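Local coordinates for Endoglucanase(Endo-1,4-beta-glucanase)protein (Pseudomonas stutzeri, PDB 6R2J) that binds cellobiose and probably hydrolyses beta-1,4-glycosidic bonds inside cellulose chains, as a family 5 endoglucanase of the TIM-barrel clan, at residues Leu126-Lys131 / Arg164-Gln169; Pro256-Glu261 / Thr291-Ile296; Tyr183-Val188 / Arg235-Trp240; Ile60-Gln65 / Gly102-Glu107. All blocks are in the same frame, centred on the assembly; numbering follows the deposited sequence.

Overall arrangement
The chain is a (beta/alpha)8 barrel, a parallel eight-stranded sheet wrapped by helices, and all four contacts have their centres 17 to 19 Å from its centre. Along the chain they follow in series: interaction 4, 1, 3, 2. Interactions 2 and 4 join loops that follow the strands, the end where TIM barrels carry their active site, and interaction 3 joins such a loop to helix 229-244. Interaction 1 lies at the other end, where helices 116-130 and 152-166 finish. Interactions 1 and 4 are nearest, centres 20 Å apart; the centres of interactions 1 and 2 are 38 Å apart, on opposite sides of the chain's centre. Each contact joins parts of the chain that follow neighbouring strands.

Interaction 1. Residues Leu126-Lys131 / Arg164-Gln169; sequences LAERFK and REVDDQ
Ala127 and Val166 press methyl against methyl, CB to CG2 at 3.5 Å, tighter than carbon atoms usually come, although no direct hydrogen bond joins the two segments. The small alanine suits so close an approach of the two helix ends. Val166 uses both branches: CG2 lies between its own backbone N and carbonyl carbon and meets the alanine, while CG1 turns to Glu128, whose CG is 3.9 Å away, the two side chains meeting at about a right angle. It is chiefly the aliphatic part of the glutamate that packs here, in keeping with a residue exposed to solvent.

Lys131, the first residue beyond its helix, runs its chain, extended as far as CE and bent at chi4, past the other backbone, so that CE lies 3.3 Å from Val166 O. Its ammonium group makes no salt bridge here, since NZ ends 7.0 Å from Asp167 OD2. The buried carboxylate of Asp167 is satisfied in other ways. A water donates to OD2 and, at 2.8 Å, to Ala127 O, linking the two helix ends. OD1 accepts from Gln169 N at 2.7 Å in an Asx turn and also from Thr170 N, which fixes the rotation of the group. Such close packing of neighbouring helix ends, 116-130 and 152-166, belongs to the outer helical layer of a (beta/alpha)8 barrel.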
# COMPACT_ATOMS: atom_id res chain seq x y z
N LEU A 126 4.22 7.59 15.93
CA LEU A 126 3.32 6.52 15.50
C LEU A 126 3.89 5.13 15.83
O LEU A 126 3.16 4.24 16.28
CB LEU A 126 3.03 6.63 14.01
CG LEU A 126 2.18 7.81 13.54
CD1 LEU A 126 2.16 7.89 12.04
CD2 LEU A 126 0.79 7.66 14.12
N ALA A 127 5.20 4.93 15.60
CA ALA A 127 5.78 3.62 15.89
C ALA A 127 5.73 3.30 17.38
O ALA A 127 5.60 2.14 17.76
CB ALA A 127 7.21 3.57 15.35
N GLU A 128 5.84 4.32 18.24
CA GLU A 128 5.66 4.14 19.68
C GLU A 128 4.24 3.68 20.00
O GLU A 128 4.03 2.88 20.91
CB GLU A 128 5.94 5.45 20.41
CG GLU A 128 7.42 5.90 20.51
CD GLU A 128 7.57 7.36 20.97
OE1 GLU A 128 6.65 7.88 21.63
OE2 GLU A 128 8.61 8.01 20.69
N ARG A 129 3.25 4.16 19.25
CA ARG A 129 1.87 3.75 19.54
C ARG A 129 1.58 2.31 19.12
O ARG A 129 0.78 1.62 19.77
CB ARG A 129 0.89 4.70 18.84
CG ARG A 129 0.99 6.19 19.15
CD ARG A 129 0.61 6.51 20.60
NE ARG A 129 0.81 7.93 20.84
CZ ARG A 129 -0.17 8.80 21.08
NH1 ARG A 129 -1.43 8.37 21.15
NH2 ARG A 129 0.09 10.09 21.27
N PHE A 130 2.16 1.84 18.00
CA PHE A 130 1.77 0.55 17.41
C PHE A 130 2.83 -0.55 17.48
O PHE A 130 2.54 -1.70 17.15
CB PHE A 130 1.32 0.74 15.95
CG PHE A 130 0.26 1.78 15.78
CD1 PHE A 130 -0.95 1.65 16.39
CD2 PHE A 130 0.49 2.90 15.01
CE1 PHE A 130 -1.94 2.64 16.20
CE2 PHE A 130 -0.48 3.88 14.83
CZ PHE A 130 -1.70 3.75 15.43
N LYS A 131 4.03 -0.24 17.96
CA LYS A 131 5.08 -1.22 18.21
C LYS A 131 4.54 -2.48 18.88
O LYS A 131 3.97 -2.43 19.97
CB LYS A 131 6.14 -0.55 19.11
CG LYS A 131 7.31 -1.44 19.60
CD LYS A 131 8.21 -0.67 20.60
CE LYS A 131 9.41 -1.54 21.10
NZ LYS A 131 9.16 -2.21 22.44
N ARG A 164 13.41 3.25 13.48
CA ARG A 164 14.31 2.21 13.98
C ARG A 164 14.91 2.59 15.32
O ARG A 164 15.57 1.74 15.93
CB ARG A 164 15.40 1.92 12.94
CG ARG A 164 14.86 1.36 11.61
CD ARG A 164 14.45 -0.08 11.84
NE ARG A 164 14.13 -0.80 10.62
CZ ARG A 164 12.97 -1.41 10.41
NH1 ARG A 164 12.02 -1.41 11.33
NH2 ARG A 164 12.77 -2.04 9.27
N GLU A 165 14.70 3.84 15.76
CA GLU A 165 15.07 4.24 17.11
C GLU A 165 14.13 3.63 18.15
O GLU A 165 14.50 3.47 19.32
CB GLU A 165 14.99 5.76 17.25
CG GLU A 165 15.99 6.60 16.46
CD GLU A 165 15.65 8.12 16.56
OE1 GLU A 165 15.16 8.54 17.63
OE2 GLU A 165 15.83 8.89 15.58
N VAL A 166 12.91 3.32 17.74
CA VAL A 166 11.92 2.76 18.65
C VAL A 166 11.48 1.35 18.27
O VAL A 166 11.01 0.62 19.16
CB VAL A 166 10.69 3.68 18.81
CG1 VAL A 166 11.09 5.06 19.32
CG2 VAL A 166 9.91 3.77 17.53
N ASP A 167 11.61 0.93 17.01
CA ASP A 167 11.11 -0.37 16.55
C ASP A 167 12.06 -0.92 15.49
O ASP A 167 12.13 -0.39 14.36
CB ASP A 167 9.66 -0.27 16.05
CG ASP A 167 9.05 -1.62 15.63
OD1 ASP A 167 9.80 -2.55 15.28
OD2 ASP A 167 7.80 -1.77 15.63
N ASP A 168 12.80 -1.98 15.84
CA ASP A 168 13.66 -2.67 14.89
C ASP A 168 13.07 -3.98 14.35
O ASP A 168 13.77 -4.79 13.67
CB ASP A 168 14.99 -2.92 15.55
CG ASP A 168 14.85 -3.92 16.71
OD1 ASP A 168 13.69 -4.25 17.05
OD2 ASP A 168 15.88 -4.39 17.25
N GLN A 169 11.77 -4.16 14.53
CA GLN A 169 11.12 -5.39 14.16
C GLN A 169 10.09 -5.22 13.06
O GLN A 169 9.95 -6.12 12.23
CB GLN A 169 10.46 -6.09 15.36
CG GLN A 169 11.36 -6.46 16.48
CD GLN A 169 12.28 -7.58 16.12
OE1 GLN A 169 11.83 -8.60 15.66
NE2 GLN A 169 13.57 -7.40 16.30
O HOH W 1 6.57 0.44 15.70

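Interaction 2. Residues Pro256-Glu261 / Thr291-Ile296; sequences PDDLPE and TYKLAI
Pro256 and Leu294 form the close-packed side of a contact between two loops of the (beta/alpha)8 barrel, one leading from strand 248-252 into helix 260-276, the other following strand 280-285. Their side chains lie side by side and point the same way, with Pro256 CG 3.9 Å from Leu294 CD1; two compact apolar residues suit this buried spot. A type I turn from Tyr292 to Ala295 presents the carbonyl of Lys293, and Lys293 O takes a CA-H...O contact from Pro256 CA at 3.5 Å as well as a weak hydrogen bond from Asp257 N at 3.0 Å, bent to 134°.

Towards the solvent the contact becomes polar and looser. Asp257 turns OD2 to a salt bridge with Arg304, and a water donates both to Asp257 OD2 and to Thr291 O, bridging the loops. Lys293 reaches out over the exposed side: its CG stays beside the backbone N, chi1 -86°, and a bend at chi3 breaks the otherwise extended chain. A long, flexible, charged residue is apt for such an exposed edge, where it meets the equally exposed Asp258. Their salt bridge has Lys293 NZ 2.9 Å from Asp258 OD2, on the syn side of that oxygen and 32° out of the carboxylate plane.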
# COMPACT_ATOMS: atom_id res chain seq x y z
N PRO A 256 -11.36 -1.81 -13.61
CA PRO A 256 -12.82 -1.67 -13.67
C PRO A 256 -13.49 -2.99 -14.01
O PRO A 256 -12.94 -3.83 -14.72
CB PRO A 256 -13.04 -0.64 -14.79
CG PRO A 256 -11.64 0.01 -15.03
CD PRO A 256 -10.68 -1.10 -14.72
N ASP A 257 -14.71 -3.12 -13.55
CA ASP A 257 -15.54 -4.29 -13.80
C ASP A 257 -16.20 -4.31 -15.18
O ASP A 257 -16.98 -5.22 -15.44
CB ASP A 257 -16.62 -4.33 -12.71
CG ASP A 257 -17.57 -3.08 -12.72
OD1 ASP A 257 -17.73 -2.46 -13.78
OD2 ASP A 257 -18.18 -2.73 -11.66
N ASP A 258 -15.89 -3.37 -16.07
CA ASP A 258 -16.54 -3.32 -17.38
C ASP A 258 -15.55 -3.36 -18.54
O ASP A 258 -15.91 -3.04 -19.69
CB ASP A 258 -17.45 -2.09 -17.48
CG ASP A 258 -16.68 -0.78 -17.45
OD1 ASP A 258 -15.46 -0.80 -17.08
OD2 ASP A 258 -17.29 0.26 -17.81
N LEU A 259 -14.32 -3.77 -18.26
CA LEU A 259 -13.27 -3.84 -19.26
C LEU A 259 -12.73 -5.27 -19.28
O LEU A 259 -11.83 -5.59 -18.50
CB LEU A 259 -12.17 -2.85 -18.94
CG LEU A 259 -12.53 -1.36 -18.93
CD1 LEU A 259 -11.20 -0.58 -18.77
CD2 LEU A 259 -13.22 -0.93 -20.16
N PRO A 260 -13.25 -6.15 -20.15
CA PRO A 260 -12.69 -7.51 -20.24
C PRO A 260 -11.17 -7.57 -20.43
O PRO A 260 -10.51 -8.49 -19.91
CB PRO A 260 -13.45 -8.12 -21.44
CG PRO A 260 -14.22 -7.00 -22.09
CD PRO A 260 -14.43 -5.98 -21.01
N GLU A 261 -10.58 -6.63 -21.18
CA GLU A 261 -9.13 -6.67 -21.39
C GLU A 261 -8.36 -6.43 -20.08
O GLU A 261 -7.28 -7.01 -19.86
CB GLU A 261 -8.71 -5.64 -22.44
CG GLU A 261 -9.42 -5.72 -23.77
CD GLU A 261 -10.55 -4.69 -23.87
OE1 GLU A 261 -10.80 -3.97 -22.87
OE2 GLU A 261 -11.19 -4.62 -24.95
N THR A 291 -20.62 2.41 -6.08
CA THR A 291 -20.48 1.64 -7.30
C THR A 291 -19.16 1.91 -8.02
O THR A 291 -19.06 1.68 -9.22
CB THR A 291 -21.69 1.87 -8.23
OG1 THR A 291 -21.82 3.25 -8.54
CG2 THR A 291 -22.94 1.37 -7.55
N TYR A 292 -18.15 2.38 -7.30
CA TYR A 292 -16.82 2.53 -7.89
C TYR A 292 -16.44 1.28 -8.69
O TYR A 292 -16.48 0.14 -8.18
CB TYR A 292 -15.83 2.83 -6.76
CG TYR A 292 -14.38 3.05 -7.14
CD1 TYR A 292 -14.03 3.82 -8.23
CD2 TYR A 292 -13.37 2.47 -6.38
CE1 TYR A 292 -12.67 4.01 -8.58
CE2 TYR A 292 -12.02 2.65 -6.70
CZ TYR A 292 -11.66 3.43 -7.78
OH TYR A 292 -10.30 3.59 -8.06
N LYS A 293 -16.11 1.49 -9.97
CA LYS A 293 -15.97 0.39 -10.91
C LYS A 293 -14.81 -0.51 -10.53
O LYS A 293 -14.82 -1.71 -10.85
CB LYS A 293 -15.74 0.94 -12.31
CG LYS A 293 -16.98 1.27 -13.10
CD LYS A 293 -16.67 1.48 -14.58
CE LYS A 293 -17.25 2.79 -15.11
NZ LYS A 293 -17.23 2.90 -16.61
N LEU A 294 -13.79 0.04 -9.88
CA LEU A 294 -12.66 -0.78 -9.48
C LEU A 294 -12.87 -1.46 -8.12
O LEU A 294 -12.04 -2.30 -7.73
CB LEU A 294 -11.37 0.06 -9.39
CG LEU A 294 -10.50 0.49 -10.57
CD1 LEU A 294 -11.33 1.45 -11.37
CD2 LEU A 294 -9.20 1.12 -10.06
N ALA A 295 -13.92 -1.11 -7.40
CA ALA A 295 -14.08 -1.61 -6.04
C ALA A 295 -14.26 -3.13 -6.02
O ALA A 295 -15.02 -3.69 -6.81
CB ALA A 295 -15.29 -0.92 -5.37
N ILE A 296 -13.55 -3.80 -5.10
CA ILE A 296 -13.72 -5.23 -4.88
C ILE A 296 -14.63 -5.55 -3.69
O ILE A 296 -14.84 -6.73 -3.37
CB ILE A 296 -12.33 -5.87 -4.73
CG1 ILE A 296 -12.33 -7.38 -4.95
CG2 ILE A 296 -11.76 -5.56 -3.37
CD1 ILE A 296 -10.93 -8.03 -4.93
O HOH W 2 -19.94 -0.65 -10.76

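Interaction 3. Residues Tyr183-Val188 / Arg235-Trp240; sequences YHWPLV and RPFIEW
Trp185 meets Phe237 and Trp240 in an aromatic cluster made of two edge-to-face pairs. In the first, Phe237 turns its edge to the indole face of Trp185, CD1 lying 3.6 Å from Trp185 CD2, with the planes at 57°. In the second, Trp185 is the one that offers an edge: its five-membered ring stands 4.3 Å, centroid to centroid, from the six-membered ring of Trp240, with planes at 67°. Trp185 NE1 sits over that face, offset toward the rim and 3.2 Å from Trp240 CE3. Trp185 CB points toward helix 229-244, and with CG anti to the backbone N (chi1 -169°) CG lies against Phe237 CD1; the breadth of the indole lets it serve both partners.

Apolar contacts of the prolines make up the more exposed side. Pro186 CG packs 3.6 Å from Pro236 CB, and Pro236 CG touches Tyr183 CD1 at 4.2 Å. Compact prolines suit this close approach; Pro236, lacking an N-H, also accompanies the kink of its helix.

No hydrogen bond crosses between the segments, but Trp240 NE1 donates to Ala190 O. An alanine in place of Trp240 would probably leave the NE1 edge of Trp185 without its facing ring and Ala190 O without that donor. Trp185 also touches Tyr203 and Ala205, so this aromatic cluster joins the short helix 185-188 and helix 229-244 to strand 201-206, packing characteristic of a TIM-barrel wall.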
# COMPACT_ATOMS: atom_id res chain seq x y z
N TYR A 183 6.48 0.91 -13.76
CA TYR A 183 7.06 0.95 -15.10
C TYR A 183 8.24 1.91 -15.16
O TYR A 183 9.27 1.62 -15.79
CB TYR A 183 5.96 1.37 -16.10
CG TYR A 183 6.47 1.54 -17.49
CD1 TYR A 183 6.76 0.43 -18.29
CD2 TYR A 183 6.73 2.81 -18.01
CE1 TYR A 183 7.28 0.58 -19.56
CE2 TYR A 183 7.27 2.96 -19.27
CZ TYR A 183 7.53 1.85 -20.04
OH TYR A 183 8.04 2.00 -21.29
N HIS A 184 8.12 3.05 -14.48
CA HIS A 184 9.12 4.10 -14.55
C HIS A 184 10.22 3.94 -13.52
O HIS A 184 11.19 4.72 -13.56
CB HIS A 184 8.44 5.48 -14.35
CG HIS A 184 7.41 5.81 -15.40
ND1 HIS A 184 6.05 5.64 -15.20
CD2 HIS A 184 7.55 6.30 -16.65
CE1 HIS A 184 5.40 6.00 -16.30
NE2 HIS A 184 6.29 6.42 -17.19
N TRP A 185 10.10 2.95 -12.62
CA TRP A 185 10.98 2.81 -11.47
C TRP A 185 12.47 2.86 -11.84
O TRP A 185 13.22 3.60 -11.18
CB TRP A 185 10.61 1.50 -10.77
CG TRP A 185 11.26 1.39 -9.49
CD1 TRP A 185 12.55 1.00 -9.25
CD2 TRP A 185 10.70 1.72 -8.23
NE1 TRP A 185 12.83 1.10 -7.91
CE2 TRP A 185 11.70 1.51 -7.26
CE3 TRP A 185 9.44 2.16 -7.82
CZ2 TRP A 185 11.48 1.75 -5.88
CZ3 TRP A 185 9.22 2.38 -6.47
CH2 TRP A 185 10.23 2.17 -5.51
N PRO A 186 12.95 2.11 -12.83
CA PRO A 186 14.40 2.07 -13.07
C PRO A 186 14.94 3.36 -13.61
O PRO A 186 16.15 3.60 -13.53
CB PRO A 186 14.58 0.96 -14.12
CG PRO A 186 13.32 0.28 -14.22
CD PRO A 186 12.21 1.18 -13.71
N LEU A 187 14.08 4.21 -14.16
CA LEU A 187 14.54 5.49 -14.66
C LEU A 187 14.42 6.56 -13.58
O LEU A 187 15.33 7.38 -13.45
CB LEU A 187 13.80 5.90 -15.94
CG LEU A 187 13.97 4.90 -17.09
CD1 LEU A 187 13.65 5.49 -18.45
CD2 LEU A 187 15.39 4.31 -17.18
N VAL A 188 13.36 6.52 -12.77
CA VAL A 188 13.10 7.58 -11.77
C VAL A 188 13.93 7.37 -10.50
O VAL A 188 14.39 8.32 -9.85
CB VAL A 188 11.59 7.65 -11.48
CG1 VAL A 188 11.32 8.36 -10.20
CG2 VAL A 188 10.87 8.35 -12.62
N ARG A 235 7.69 -5.61 -14.87
CA ARG A 235 9.03 -6.17 -15.08
C ARG A 235 10.16 -5.17 -14.83
O ARG A 235 11.16 -5.56 -14.21
CB ARG A 235 9.11 -6.76 -16.50
CG ARG A 235 10.44 -7.33 -16.91
CD ARG A 235 10.42 -7.73 -18.39
NE ARG A 235 9.21 -8.44 -18.81
CZ ARG A 235 8.37 -8.03 -19.77
NH1 ARG A 235 8.59 -6.88 -20.42
NH2 ARG A 235 7.31 -8.79 -20.09
N PRO A 236 10.08 -3.92 -15.28
CA PRO A 236 11.14 -2.98 -14.95
C PRO A 236 11.46 -2.96 -13.46
O PRO A 236 12.64 -2.94 -13.08
CB PRO A 236 10.54 -1.65 -15.43
CG PRO A 236 9.60 -2.05 -16.54
CD PRO A 236 8.98 -3.28 -16.03
N PHE A 237 10.40 -2.99 -12.62
CA PHE A 237 10.50 -2.87 -11.17
C PHE A 237 11.11 -4.13 -10.56
O PHE A 237 12.07 -4.05 -9.78
CB PHE A 237 9.08 -2.60 -10.62
CG PHE A 237 8.98 -2.54 -9.13
CD1 PHE A 237 9.86 -1.75 -8.39
CD2 PHE A 237 8.00 -3.27 -8.45
CE1 PHE A 237 9.77 -1.73 -7.00
CE2 PHE A 237 7.93 -3.26 -7.08
CZ PHE A 237 8.80 -2.49 -6.35
N ILE A 238 10.57 -5.30 -10.93
CA ILE A 238 11.12 -6.60 -10.52
C ILE A 238 12.60 -6.69 -10.89
O ILE A 238 13.44 -7.11 -10.09
CB ILE A 238 10.30 -7.74 -11.16
CG1 ILE A 238 8.82 -7.62 -10.73
CG2 ILE A 238 10.96 -9.10 -10.88
CD1 ILE A 238 8.59 -7.16 -9.34
N GLU A 239 12.94 -6.28 -12.11
CA GLU A 239 14.32 -6.38 -12.56
C GLU A 239 15.23 -5.46 -11.76
O GLU A 239 16.35 -5.85 -11.41
CB GLU A 239 14.40 -6.04 -14.05
CG GLU A 239 13.88 -7.18 -14.93
CD GLU A 239 14.04 -6.90 -16.39
OE1 GLU A 239 14.66 -5.88 -16.70
OE2 GLU A 239 13.54 -7.69 -17.21
N TRP A 240 14.75 -4.26 -11.45
CA TRP A 240 15.50 -3.39 -10.55
C TRP A 240 15.64 -4.00 -9.16
O TRP A 240 16.72 -3.94 -8.56
CB TRP A 240 14.77 -2.05 -10.43
CG TRP A 240 15.47 -1.02 -9.66
CD1 TRP A 240 16.34 -0.07 -10.14
CD2 TRP A 240 15.36 -0.79 -8.26
NE1 TRP A 240 16.79 0.72 -9.11
CE2 TRP A 240 16.20 0.30 -7.94
CE3 TRP A 240 14.64 -1.41 -7.22
CZ2 TRP A 240 16.34 0.79 -6.63
CZ3 TRP A 240 14.77 -0.91 -5.91
CH2 TRP A 240 15.61 0.17 -5.63

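Interaction 4. Residues Ile60-Gln65 / Gly102-Glu107; sequences IWERVQ and GRYHGE
Trp61 and Tyr104 carry a buried contact between loops that follow neighbouring strands of the TIM barrel, 54-59 and 93-98, the second loop forming a small beta-hairpin. The tyrosine lies over one face of the indole, tilted by 31° to the five-membered ring of Trp61. Tyr104 CD1 comes 3.5 Å from Trp61 CD2, and Tyr104 CB makes a CH-pi contact over the six-membered ring. Tyr104 CG is anti to the backbone N (chi1 178°), which sets it near Trp61 CE3; at the far end of the ring OH donates to Gln65 O at 2.6 Å, from above the carbonyl plane. Trp61 NE1 donates to Gln65 OE1 at 2.9 Å, almost straight and within both planes, while Gln65 NE2 donates to Ser70 O and helps fix the amide. An alanine in place of Trp61 would probably leave the Tyr104 ring without its supporting face and Gln65 OE1 without the indole N-H.

Glu62 and His105 run antiparallel to one another, Glu62 CG lying over the imidazole face, 3.6 Å from the ring centre; His105 NE2 bonds to His66 O. Bent at chi2, Glu62 returns OE2 to accept from His105 N through its anti lone pair; OE1 accepts from Asn100 ND2. Gly106 suits its place because the type I' turn from Tyr104 to Glu107 needs positive phi there. A water donates to Glu62 OE2 at 2.7 Å and accepts from Gly106 N at 2.9 Å.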
# COMPACT_ATOMS: atom_id res chain seq x y z
N ILE A 60 -4.18 9.46 6.61
CA ILE A 60 -3.42 10.67 6.31
C ILE A 60 -2.81 11.28 7.56
O ILE A 60 -3.38 11.24 8.66
CB ILE A 60 -4.17 11.71 5.44
CG1 ILE A 60 -5.42 12.22 6.15
CG2 ILE A 60 -4.49 11.09 4.04
CD1 ILE A 60 -6.12 13.34 5.39
N TRP A 61 -1.63 11.86 7.38
CA TRP A 61 -0.92 12.51 8.48
C TRP A 61 -1.77 13.62 9.12
O TRP A 61 -1.83 13.73 10.35
CB TRP A 61 0.43 12.99 7.93
CG TRP A 61 1.34 13.67 8.86
CD1 TRP A 61 1.16 13.92 10.21
CD2 TRP A 61 2.61 14.23 8.52
NE1 TRP A 61 2.23 14.63 10.70
CE2 TRP A 61 3.14 14.81 9.69
CE3 TRP A 61 3.35 14.30 7.32
CZ2 TRP A 61 4.38 15.44 9.70
CZ3 TRP A 61 4.56 14.95 7.34
CH2 TRP A 61 5.06 15.52 8.52
N GLU A 62 -2.51 14.37 8.30
CA GLU A 62 -3.29 15.51 8.78
C GLU A 62 -4.36 15.10 9.78
O GLU A 62 -4.81 15.93 10.58
CB GLU A 62 -3.91 16.23 7.59
CG GLU A 62 -2.89 16.97 6.70
CD GLU A 62 -2.30 16.10 5.57
OE1 GLU A 62 -2.53 14.88 5.56
OE2 GLU A 62 -1.60 16.65 4.69
N ARG A 63 -4.80 13.85 9.77
CA ARG A 63 -5.81 13.41 10.72
C ARG A 63 -5.20 12.80 11.97
O ARG A 63 -5.90 12.74 12.99
CB ARG A 63 -6.81 12.46 10.01
CG ARG A 63 -7.72 13.19 9.03
CD ARG A 63 -8.58 12.28 8.16
NE ARG A 63 -9.42 13.11 7.28
CZ ARG A 63 -9.77 12.83 6.02
NH1 ARG A 63 -9.38 11.72 5.44
NH2 ARG A 63 -10.54 13.68 5.33
N VAL A 64 -3.95 12.31 11.91
CA VAL A 64 -3.25 11.85 13.13
C VAL A 64 -2.56 13.00 13.84
O VAL A 64 -2.34 12.93 15.05
CB VAL A 64 -2.25 10.68 12.94
CG1 VAL A 64 -2.98 9.41 12.48
CG2 VAL A 64 -1.10 11.10 12.02
N GLN A 65 -2.18 14.05 13.10
CA GLN A 65 -1.54 15.24 13.66
C GLN A 65 -2.11 16.45 12.93
O GLN A 65 -1.70 16.77 11.81
CB GLN A 65 -0.02 15.16 13.54
CG GLN A 65 0.69 16.22 14.39
CD GLN A 65 2.20 16.07 14.38
OE1 GLN A 65 2.77 15.68 13.37
NE2 GLN A 65 2.84 16.37 15.50
N GLY A 102 4.02 12.83 -0.51
CA GLY A 102 5.15 13.69 -0.24
C GLY A 102 4.83 15.02 0.42
O GLY A 102 5.70 15.91 0.43
N ARG A 103 3.62 15.19 0.98
CA ARG A 103 3.17 16.51 1.41
C ARG A 103 2.40 16.46 2.72
O ARG A 103 1.81 15.43 3.08
CB ARG A 103 2.27 17.17 0.35
CG ARG A 103 2.98 17.47 -0.98
CD ARG A 103 1.99 17.64 -2.14
NE ARG A 103 2.61 18.29 -3.29
CZ ARG A 103 3.45 17.68 -4.13
NH1 ARG A 103 3.78 16.40 -3.94
NH2 ARG A 103 4.00 18.36 -5.13
N TYR A 104 2.41 17.59 3.43
CA TYR A 104 1.66 17.80 4.67
C TYR A 104 0.94 19.14 4.58
O TYR A 104 1.59 20.19 4.43
CB TYR A 104 2.61 17.75 5.88
CG TYR A 104 1.89 18.01 7.19
CD1 TYR A 104 0.91 17.15 7.64
CD2 TYR A 104 2.12 19.14 7.93
CE1 TYR A 104 0.22 17.38 8.78
CE2 TYR A 104 1.41 19.38 9.09
CZ TYR A 104 0.48 18.46 9.51
OH TYR A 104 -0.23 18.64 10.66
N HIS A 105 -0.39 19.12 4.67
CA HIS A 105 -1.21 20.32 4.46
C HIS A 105 -0.81 21.02 3.17
O HIS A 105 -0.75 22.26 3.10
CB HIS A 105 -1.18 21.27 5.66
CG HIS A 105 -2.04 20.83 6.81
ND1 HIS A 105 -3.38 20.54 6.66
CD2 HIS A 105 -1.74 20.61 8.11
CE1 HIS A 105 -3.88 20.18 7.83
NE2 HIS A 105 -2.90 20.17 8.72
N GLY A 106 -0.51 20.22 2.15
CA GLY A 106 -0.21 20.71 0.82
C GLY A 106 1.22 21.13 0.57
O GLY A 106 1.58 21.39 -0.59
N GLU A 107 2.06 21.19 1.60
CA GLU A 107 3.44 21.65 1.49
C GLU A 107 4.35 20.43 1.47
O GLU A 107 4.03 19.41 2.07
CB GLU A 107 3.81 22.52 2.69
CG GLU A 107 3.00 23.81 2.80
CD GLU A 107 3.61 24.95 2.00
OE1 GLU A 107 2.94 25.98 1.82
OE2 GLU A 107 4.77 24.82 1.56
O HOH W 3 -1.18 17.45 2.19